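Local coordinates for vacuolar protein sorting-associated protein 29 (Entamoeba histolytica, PDB 5XCJ), which probably serves in retromer-dependent protein transport as a subunit with a metallophosphatase fold that can bind zinc ions, at residues H86-I91 against T113-K118; L35-L40 against I82-G87; V108-T113 against Y128-G133. The protein carries 1 engineered substitution. All blocks are in the same frame, centred on the assembly; numbering follows the deposited sequence.

Interaction 1. Residues H86-I91 against T113-K118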
loop_
_atom_site.group_PDB
_atom_site.type_symbol
_atom_site.label_atom_id
_atom_site.label_comp_id
_atom_site.label_asym_id
_atom_site.label_seq_id
_atom_site.Cartn_x
_atom_site.Cartn_y
_atom_site.Cartn_z
ATOM N N HIS A 86 7.852 -1.521 -3.745
ATOM C CA HIS A 86 7.645 -2.487 -2.674
ATOM C C HIS A 86 8.339 -2.108 -1.366
ATOM O O HIS A 86 7.773 -2.271 -0.293
ATOM C CB HIS A 86 8.028 -3.902 -3.101
ATOM C CG HIS A 86 7.743 -4.932 -2.059
ATOM N ND1 HIS A 86 8.736 -5.659 -1.438
ATOM C CD2 HIS A 86 6.580 -5.350 -1.514
ATOM C CE1 HIS A 86 8.194 -6.477 -0.558
ATOM N NE2 HIS A 86 6.886 -6.311 -0.586
ATOM N N GLY A 87 9.536 -1.546 -1.462
ATOM C CA GLY A 87 10.276 -1.135 -0.287
ATOM C C GLY A 87 11.369 -2.042 0.255
ATOM O O GLY A 87 12.069 -1.662 1.182
ATOM N N HIS A 88 11.512 -3.236 -0.306
ATOM C CA HIS A 88 12.591 -4.133 0.098
ATOM C C HIS A 88 13.950 -3.553 -0.319
ATOM O O HIS A 88 14.970 -3.844 0.288
ATOM C CB HIS A 88 12.402 -5.573 -0.397
ATOM C CG HIS A 88 12.457 -5.728 -1.882
ATOM N ND1 HIS A 88 11.427 -5.343 -2.710
ATOM C CD2 HIS A 88 13.408 -6.256 -2.687
ATOM C CE1 HIS A 88 11.742 -5.623 -3.959
ATOM N NE2 HIS A 88 12.942 -6.168 -3.975
ATOM N N GLN A 89 13.925 -2.765 -1.388
ATOM C CA GLN A 89 15.098 -2.096 -1.947
ATOM C C GLN A 89 15.631 -0.948 -1.087
ATOM O O GLN A 89 16.773 -0.531 -1.249
ATOM C CB GLN A 89 14.831 -1.604 -3.366
ATOM C CG GLN A 89 14.067 -2.584 -4.229
ATOM C CD GLN A 89 12.575 -2.398 -4.111
ATOM O OE1 GLN A 89 12.076 -1.971 -3.078
ATOM N NE2 GLN A 89 11.858 -2.709 -5.174
ATOM N N VAL A 90 14.809 -0.448 -0.177
ATOM C CA VAL A 90 15.219 0.667 0.654
ATOM C C VAL A 90 16.056 0.143 1.804
ATOM O O VAL A 90 15.548 -0.479 2.724
ATOM C CB VAL A 90 13.996 1.397 1.230
ATOM C CG1 VAL A 90 14.423 2.453 2.234
ATOM C CG2 VAL A 90 13.154 1.992 0.114
ATOM N N ILE A 91 17.360 0.395 1.726
ATOM C CA ILE A 91 18.293 -0.044 2.757
ATOM C C ILE A 91 18.951 1.148 3.476
ATOM O O ILE A 91 19.442 2.039 2.806
ATOM C CB ILE A 91 19.332 -1.040 2.224
ATOM C CG1 ILE A 91 20.202 -0.399 1.151
ATOM C CG2 ILE A 91 18.634 -2.276 1.687
ATOM C CD1 ILE A 91 21.354 -1.270 0.713
ATOM N N THR A 113 5.323 2.630 0.080
ATOM C CA THR A 113 6.156 1.438 0.175
ATOM C C THR A 113 5.532 0.405 1.121
ATOM O O THR A 113 4.707 0.742 1.952
ATOM C CB THR A 113 7.584 1.769 0.666
ATOM O OG1 THR A 113 7.525 2.433 1.934
ATOM C CG2 THR A 113 8.309 2.650 -0.331
ATOM N N GLY A 114 5.926 -0.852 0.970
ATOM C CA GLY A 114 5.430 -1.912 1.820
ATOM C C GLY A 114 6.602 -2.538 2.541
ATOM O O GLY A 114 7.299 -1.836 3.275
ATOM N N HIS A 115 6.756 -3.849 2.385
ATOM C CA HIS A 115 7.864 -4.624 2.952
ATOM C C HIS A 115 7.850 -4.889 4.459
ATOM O O HIS A 115 8.039 -6.012 4.898
ATOM C CB HIS A 115 9.208 -4.034 2.533
ATOM C CG HIS A 115 10.378 -4.876 2.929
ATOM N ND1 HIS A 115 10.830 -5.925 2.162
ATOM C CD2 HIS A 115 11.177 -4.835 4.019
ATOM C CE1 HIS A 115 11.862 -6.493 2.760
ATOM N NE2 HIS A 115 12.095 -5.847 3.885
ATOM N N THR A 116 7.680 -3.830 5.234
ATOM C CA THR A 116 7.695 -3.899 6.686
ATOM C C THR A 116 6.574 -4.716 7.315
ATOM O O THR A 116 6.695 -5.150 8.453
ATOM C CB THR A 116 7.687 -2.489 7.310
ATOM O OG1 THR A 116 6.423 -1.869 7.071
ATOM C CG2 THR A 116 8.782 -1.643 6.704
ATOM N N HIS A 117 5.456 -4.818 6.601
ATOM C CA HIS A 117 4.245 -5.501 7.063
ATOM C C HIS A 117 3.594 -4.788 8.253
ATOM O O HIS A 117 2.873 -5.390 9.040
ATOM C CB HIS A 117 4.482 -6.985 7.347
ATOM C CG HIS A 117 4.641 -7.810 6.108
ATOM N ND1 HIS A 117 4.244 -9.125 6.029
ATOM C CD2 HIS A 117 5.161 -7.504 4.896
ATOM C CE1 HIS A 117 4.512 -9.592 4.824
ATOM N NE2 HIS A 117 5.071 -8.629 4.116
ATOM N N LYS A 118 3.864 -3.494 8.370
ATOM C CA LYS A 118 3.281 -2.680 9.418
ATOM C C LYS A 118 2.744 -1.406 8.788
ATOM O O LYS A 118 3.484 -0.646 8.176
ATOM C CB LYS A 118 4.290 -2.341 10.509
ATOM C CG LYS A 118 3.650 -1.720 11.737
ATOM C CD LYS A 118 2.253 -2.278 11.959
ATOM C CE LYS A 118 1.948 -2.477 13.434
ATOM N NZ LYS A 118 1.470 -3.854 13.726
#
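His-115 and His-86 bury the most surface where the loop after strand 80-85 meets the loop 113-118 of the metal site. The CG of His-115 lies anti to its backbone N (chi1 -173°), which lays the imidazole against CA of His-88. That CA sits over one face of the ring in a CH-pi contact, 3.6 Å from the ring centroid, and His-88 CB presses on ND1 of His-115 at 3.0 Å, a tight fit. The His-86 ring approaches the edge of the same imidazole, its CE1 3.8 Å from His-115 ND1, with the two planes nearly perpendicular. The backbone N of His-115 lies over a face of the His-86 ring. His-86 ND1 and His-88 ND1 share a hydrogen bond of 3.0 Å, while His-86 NE2 bonds to Asp-8, so both ring nitrogens are held and the ring's rotation is fixed.

Between the backbones, Gly-114 N donates to His-86 O at 2.6 Å from above the carbonyl plane. Gly-87, with positive phi, brings its CA to 4.1 Å from Thr-113 CB, so the two backbones come close together. His-115 and His-117 are zinc ligands, although neither binds metal in this model. The contact joins the loops that follow the neighbouring parallel strands 80-85 and 110-112, with helix 96-106 packed against Val-90 and Thr-113.

Interaction 2. Residues L35-L40 against I82-G87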
loop_
_atom_site.group_PDB
_atom_site.type_symbol
_atom_site.label_atom_id
_atom_site.label_comp_id
_atom_site.label_asym_id
_atom_site.label_seq_id
_atom_site.Cartn_x
_atom_site.Cartn_y
_atom_site.Cartn_z
ATOM N N LEU A 35 -3.303 1.383 -5.839
ATOM C CA LEU A 35 -1.848 1.401 -5.812
ATOM C C LEU A 35 -1.432 0.202 -4.974
ATOM O O LEU A 35 -1.641 0.177 -3.768
ATOM C CB LEU A 35 -1.330 2.708 -5.217
ATOM C CG LEU A 35 -1.819 3.961 -5.946
ATOM C CD1 LEU A 35 -1.117 5.212 -5.446
ATOM C CD2 LEU A 35 -1.687 3.814 -7.453
ATOM N N CYS A 36 -0.835 -0.782 -5.623
ATOM C CA CYS A 36 -0.432 -2.002 -4.954
ATOM C C CYS A 36 1.080 -2.111 -4.844
ATOM O O CYS A 36 1.795 -1.997 -5.834
ATOM C CB CYS A 36 -1.000 -3.211 -5.693
ATOM S SG CYS A 36 -0.618 -4.800 -4.934
ATOM N N THR A 37 1.549 -2.388 -3.636
ATOM C CA THR A 37 2.976 -2.516 -3.350
ATOM C C THR A 37 3.649 -3.792 -3.865
ATOM O O THR A 37 4.869 -3.894 -3.833
ATOM C CB THR A 37 3.291 -2.327 -1.858
ATOM O OG1 THR A 37 2.521 -3.242 -1.078
ATOM C CG2 THR A 37 2.989 -0.898 -1.432
ATOM N N GLY A 38 2.872 -4.751 -4.352
ATOM C CA GLY A 38 3.460 -5.993 -4.832
ATOM C C GLY A 38 3.219 -7.187 -3.925
ATOM O O GLY A 38 2.371 -7.131 -3.044
ATOM N N ASN A 39 4.005 -8.243 -4.136
ATOM C CA ASN A 39 3.880 -9.478 -3.386
ATOM C C ASN A 39 2.477 -10.093 -3.482
ATOM O O ASN A 39 1.827 -10.363 -2.482
ATOM C CB ASN A 39 4.336 -9.307 -1.938
ATOM C CG ASN A 39 5.844 -9.419 -1.794
ATOM O OD1 ASN A 39 6.550 -9.633 -2.772
ATOM N ND2 ASN A 39 6.337 -9.270 -0.577
ATOM N N LEU A 40 2.023 -10.268 -4.716
ATOM C CA LEU A 40 0.727 -10.868 -4.999
ATOM C C LEU A 40 0.741 -12.379 -4.801
ATOM O O LEU A 40 1.768 -13.023 -4.959
ATOM C CB LEU A 40 0.290 -10.556 -6.432
ATOM C CG LEU A 40 0.294 -9.101 -6.887
ATOM C CD1 LEU A 40 -0.090 -9.013 -8.353
ATOM C CD2 LEU A 40 -0.648 -8.270 -6.034
ATOM N N ILE A 82 2.726 10.781 -6.883
ATOM C CA ILE A 82 2.855 9.619 -6.018
ATOM C C ILE A 82 3.891 8.616 -6.506
ATOM O O ILE A 82 3.877 8.198 -7.657
ATOM C CB ILE A 82 1.495 8.904 -5.850
ATOM C CG1 ILE A 82 0.472 9.845 -5.209
ATOM C CG2 ILE A 82 1.643 7.637 -5.026
ATOM C CD1 ILE A 82 -0.931 9.282 -5.150
ATOM N N GLY A 83 4.770 8.224 -5.594
ATOM C CA GLY A 83 5.818 7.267 -5.882
ATOM C C GLY A 83 5.462 5.946 -5.240
ATOM O O GLY A 83 5.046 5.890 -4.090
ATOM N N LEU A 84 5.589 4.874 -6.006
ATOM C CA LEU A 84 5.256 3.553 -5.503
ATOM C C LEU A 84 6.326 2.500 -5.762
ATOM O O LEU A 84 6.815 2.380 -6.875
ATOM C CB LEU A 84 3.931 3.110 -6.125
ATOM C CG LEU A 84 3.449 1.677 -5.907
ATOM C CD1 LEU A 84 2.827 1.549 -4.529
ATOM C CD2 LEU A 84 2.457 1.280 -6.985
ATOM N N MET A 85 6.692 1.783 -4.713
ATOM C CA MET A 85 7.633 0.675 -4.802
ATOM C C MET A 85 7.419 -0.273 -3.619
ATOM O O MET A 85 6.878 0.127 -2.594
ATOM C CB MET A 85 9.076 1.162 -4.951
ATOM C CG MET A 85 9.874 1.276 -3.671
ATOM S SD MET A 85 11.603 1.598 -4.060
ATOM C CE MET A 85 11.795 0.671 -5.570
ATOM N N HIS A 86 7.852 -1.521 -3.745
ATOM C CA HIS A 86 7.645 -2.487 -2.674
ATOM C C HIS A 86 8.339 -2.108 -1.366
ATOM O O HIS A 86 7.773 -2.271 -0.293
ATOM C CB HIS A 86 8.028 -3.902 -3.101
ATOM C CG HIS A 86 7.743 -4.932 -2.059
ATOM N ND1 HIS A 86 8.736 -5.659 -1.438
ATOM C CD2 HIS A 86 6.580 -5.350 -1.514
ATOM C CE1 HIS A 86 8.194 -6.477 -0.558
ATOM N NE2 HIS A 86 6.886 -6.311 -0.586
ATOM N N GLY A 87 9.536 -1.546 -1.462
ATOM C CA GLY A 87 10.276 -1.135 -0.287
ATOM C C GLY A 87 11.369 -2.042 0.255
ATOM O O GLY A 87 12.069 -1.662 1.182
#
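In the calcineurin-like metallophosphatase fold two mixed sheets face each other, and here the end of strand 33-36 from one sheet lies against the end of strand 80-85 from the other. The touching parts run almost parallel, 7° apart, but no hydrogen bond joins them. Side chains fill the interface instead, and both segments continue into loops at the metal site, one bringing Asn-39 and the other His-86, next to Asp-8.

Leu-84 spans much of the gap. From CB, its CG stands anti to the backbone N (chi1 172°) and comes within 4.0 Å of Cys-36 O. There the side chain forks: both methyls border Cys-36 O, CD2 more closely at 3.5 Å, and CD1 additionally meets CG2 of Thr-37 at 4.0 Å, with the two side chains crossing at about a right angle. CD1 also approaches CB of Leu-35 more loosely. Two residues earlier, on the same side of the strand, Ile-82 turns its CG2 to CD1 of Leu-35 at 3.7 Å, the two side chains crossing obliquely. Ile-112 of the neighbouring strand 110-112 packs against Leu-35, Ile-82, Leu-84 and the methyl of Thr-37, widening the apolar layer between the sheets.

Beyond the apolar layer the contact becomes polar. Thr-37 O lies at the edge of the His-86 ring, near its plane, 3.2 Å from CD2, and it also receives a CA-H...O contact from His-86. Asn-39, a zinc ligand in another structure of this protein, has its OD1 bonded to Phe-63 N and its ND2 weakly to Asp-8, whose OD1 is also hydrogen-bonded to His-86 NE2. The Asn-39 amide is turned 54° from the imidazole plane, and its ND2 stops 3.0 Å from His-86 NE2 at an angle too poor for a hydrogen bond.

Interaction 3. Residues V108-T113 against Y128-G133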
loop_
_atom_site.group_PDB
_atom_site.type_symbol
_atom_site.label_atom_id
_atom_site.label_comp_id
_atom_site.label_asym_id
_atom_site.label_seq_id
_atom_site.Cartn_x
_atom_site.Cartn_y
_atom_site.Cartn_z
ATOM N N VAL A 108 8.712 12.944 -5.877
ATOM C CA VAL A 108 7.283 12.855 -5.640
ATOM C C VAL A 108 6.894 13.380 -4.271
ATOM O O VAL A 108 7.693 13.386 -3.346
ATOM C CB VAL A 108 6.808 11.392 -5.723
ATOM C CG1 VAL A 108 7.021 10.837 -7.120
ATOM C CG2 VAL A 108 7.540 10.548 -4.700
ATOM N N ASP A 109 5.685 13.916 -4.192
ATOM C CA ASP A 109 5.111 14.408 -2.947
ATOM C C ASP A 109 4.792 13.287 -1.953
ATOM O O ASP A 109 4.904 13.454 -0.746
ATOM C CB ASP A 109 3.879 15.260 -3.222
ATOM C CG ASP A 109 4.112 16.269 -4.317
ATOM O OD1 ASP A 109 5.226 16.816 -4.391
ATOM O OD2 ASP A 109 3.185 16.506 -5.104
ATOM N N ILE A 110 4.345 12.157 -2.491
ATOM C CA ILE A 110 3.979 11.006 -1.690
ATOM C C ILE A 110 4.753 9.750 -2.089
ATOM O O ILE A 110 4.851 9.427 -3.263
ATOM C CB ILE A 110 2.473 10.700 -1.821
ATOM C CG1 ILE A 110 1.627 11.901 -1.395
ATOM C CG2 ILE A 110 2.096 9.474 -1.009
ATOM C CD1 ILE A 110 0.138 11.665 -1.516
ATOM N N LEU A 111 5.311 9.058 -1.105
ATOM C CA LEU A 111 6.021 7.817 -1.377
ATOM C C LEU A 111 5.326 6.659 -0.675
ATOM O O LEU A 111 5.201 6.640 0.543
ATOM C CB LEU A 111 7.485 7.900 -0.938
ATOM C CG LEU A 111 8.316 6.651 -1.233
ATOM C CD1 LEU A 111 8.487 6.465 -2.726
ATOM C CD2 LEU A 111 9.668 6.710 -0.539
ATOM N N ILE A 112 4.898 5.681 -1.460
ATOM C CA ILE A 112 4.217 4.515 -0.935
ATOM C C ILE A 112 5.129 3.303 -1.048
ATOM O O ILE A 112 5.649 3.006 -2.115
ATOM C CB ILE A 112 2.905 4.233 -1.686
ATOM C CG1 ILE A 112 1.978 5.452 -1.622
ATOM C CG2 ILE A 112 2.225 3.001 -1.128
ATOM C CD1 ILE A 112 0.643 5.255 -2.296
ATOM N N THR A 113 5.323 2.630 0.080
ATOM C CA THR A 113 6.156 1.438 0.175
ATOM C C THR A 113 5.532 0.405 1.121
ATOM O O THR A 113 4.707 0.742 1.952
ATOM C CB THR A 113 7.584 1.769 0.666
ATOM O OG1 THR A 113 7.525 2.433 1.934
ATOM C CG2 THR A 113 8.309 2.650 -0.331
ATOM N N TYR A 128 5.026 13.093 2.336
ATOM C CA TYR A 128 4.270 12.035 2.987
ATOM C C TYR A 128 4.739 10.640 2.620
ATOM O O TYR A 128 4.919 10.328 1.452
ATOM C CB TYR A 128 2.787 12.192 2.667
ATOM C CG TYR A 128 2.284 13.599 2.885
ATOM C CD1 TYR A 128 2.355 14.541 1.879
ATOM C CD2 TYR A 128 1.755 13.981 4.106
ATOM C CE1 TYR A 128 1.903 15.830 2.079
ATOM C CE2 TYR A 128 1.302 15.262 4.317
ATOM C CZ TYR A 128 1.379 16.182 3.303
ATOM O OH TYR A 128 0.927 17.460 3.514
ATOM N N PHE A 129 4.958 9.823 3.641
ATOM C CA PHE A 129 5.395 8.450 3.461
ATOM C C PHE A 129 4.299 7.532 3.976
ATOM O O PHE A 129 3.962 7.566 5.151
ATOM C CB PHE A 129 6.703 8.218 4.207
ATOM C CG PHE A 129 7.854 9.009 3.657
ATOM C CD1 PHE A 129 8.003 10.348 3.971
ATOM C CD2 PHE A 129 8.775 8.420 2.815
ATOM C CE1 PHE A 129 9.056 11.078 3.461
ATOM C CE2 PHE A 129 9.828 9.147 2.302
ATOM C CZ PHE A 129 9.967 10.481 2.625
ATOM N N LEU A 130 3.772 6.698 3.085
ATOM C CA LEU A 130 2.681 5.788 3.415
ATOM C C LEU A 130 2.967 4.304 3.193
ATOM O O LEU A 130 3.543 3.914 2.187
ATOM C CB LEU A 130 1.434 6.180 2.626
ATOM C CG LEU A 130 1.202 7.682 2.481
ATOM C CD1 LEU A 130 0.048 7.983 1.544
ATOM C CD2 LEU A 130 0.966 8.299 3.843
ATOM N N ASN A 131 2.599 3.496 4.173
ATOM C CA ASN A 131 2.731 2.052 4.093
ATOM C C ASN A 131 1.393 1.470 4.550
ATOM O O ASN A 131 0.987 1.694 5.679
ATOM C CB ASN A 131 3.868 1.598 5.000
ATOM C CG ASN A 131 4.168 0.122 4.873
ATOM O OD1 ASN A 131 3.282 -0.687 4.671
ATOM N ND2 ASN A 131 5.437 -0.228 5.007
ATOM N N PRO A 132 0.727 0.707 3.693
ATOM C CA PRO A 132 -0.575 0.132 4.050
ATOM C C PRO A 132 -0.493 -1.175 4.845
ATOM O O PRO A 132 -1.526 -1.697 5.254
ATOM C CB PRO A 132 -1.233 -0.118 2.691
ATOM C CG PRO A 132 -0.095 -0.322 1.758
ATOM C CD PRO A 132 1.070 0.468 2.281
ATOM N N GLY A 133 0.717 -1.679 5.063
ATOM C CA GLY A 133 0.893 -2.933 5.768
ATOM C C GLY A 133 0.550 -4.107 4.861
ATOM O O GLY A 133 0.465 -3.962 3.649
#
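Strands 110-112 and 128-131 run parallel, their axes approaching to 4.8 Å and their directions 21° apart, in the register Ile-110 with Tyr-128, Leu-111 with Phe-129 and Ile-112 with Leu-130. Four backbone hydrogen bonds alternate between them: Tyr-128 N to Asp-109 O, Leu-111 N to Tyr-128 O, Leu-130 N to Leu-111 O and Thr-113 N to Leu-130 O. The first is almost straight, with an angle of 178° at the hydrogen. CA-H...O contacts fill in between, such as Ile-112 CA to Leu-130 O at 3.2 Å.

Ile-110, Ile-112, Tyr-128 and Leu-130 project from one face of the sheet. There the CG2 branch of Ile-110, anti to its backbone N, meets CD1 of Leu-130 at 3.6 Å along a diagonal between neighbouring pairs. Leu-160 and Ile-162 of strand 159-168, in the other sheet, pack on this side. On the opposite face, CD2 of Leu-111 comes to 3.7 Å from CE2 of Phe-129, the two side chains crossing obliquely, and helix 96-106 covers them through Leu-99, Gln-103 and Leu-106.

Next along the chain, the Asn-131 side chain swings anti to its backbone N (chi1 -174°) and sets its CG 3.0 Å from Thr-113 O. Its OD1 accepts from Gly-133 N at 2.8 Å, closing an Asx turn over Asn-131 to Gly-133. Such parallel strands, with helix on one side and a second sheet on the other, are the layered architecture of the metallophosphatase fold, and the loop after strand 110-112 carries the zinc ligands His-115 and His-117.

From the N terminus, strand 33-36 comes first, and interaction 2 closes a long excursion when strand 80-85 of the other sheet returns beside it. The chain passes directly from there into residues 86-91, which open interaction 1; His-86 and Gly-87 belong to both. Helix 96-106 then leads to strand 110-112, where interaction 3 opens before interaction 1 has closed on residues 113-118. These two contacts therefore cross, sharing Thr-113, and interaction 3 closes last, after the hairpin strand 120-124. Interaction 2 ties the two sheets together, interaction 3 joins neighbours within one sheet, and interaction 1 joins the loops after strands 80-85 and 110-112 at the metal site.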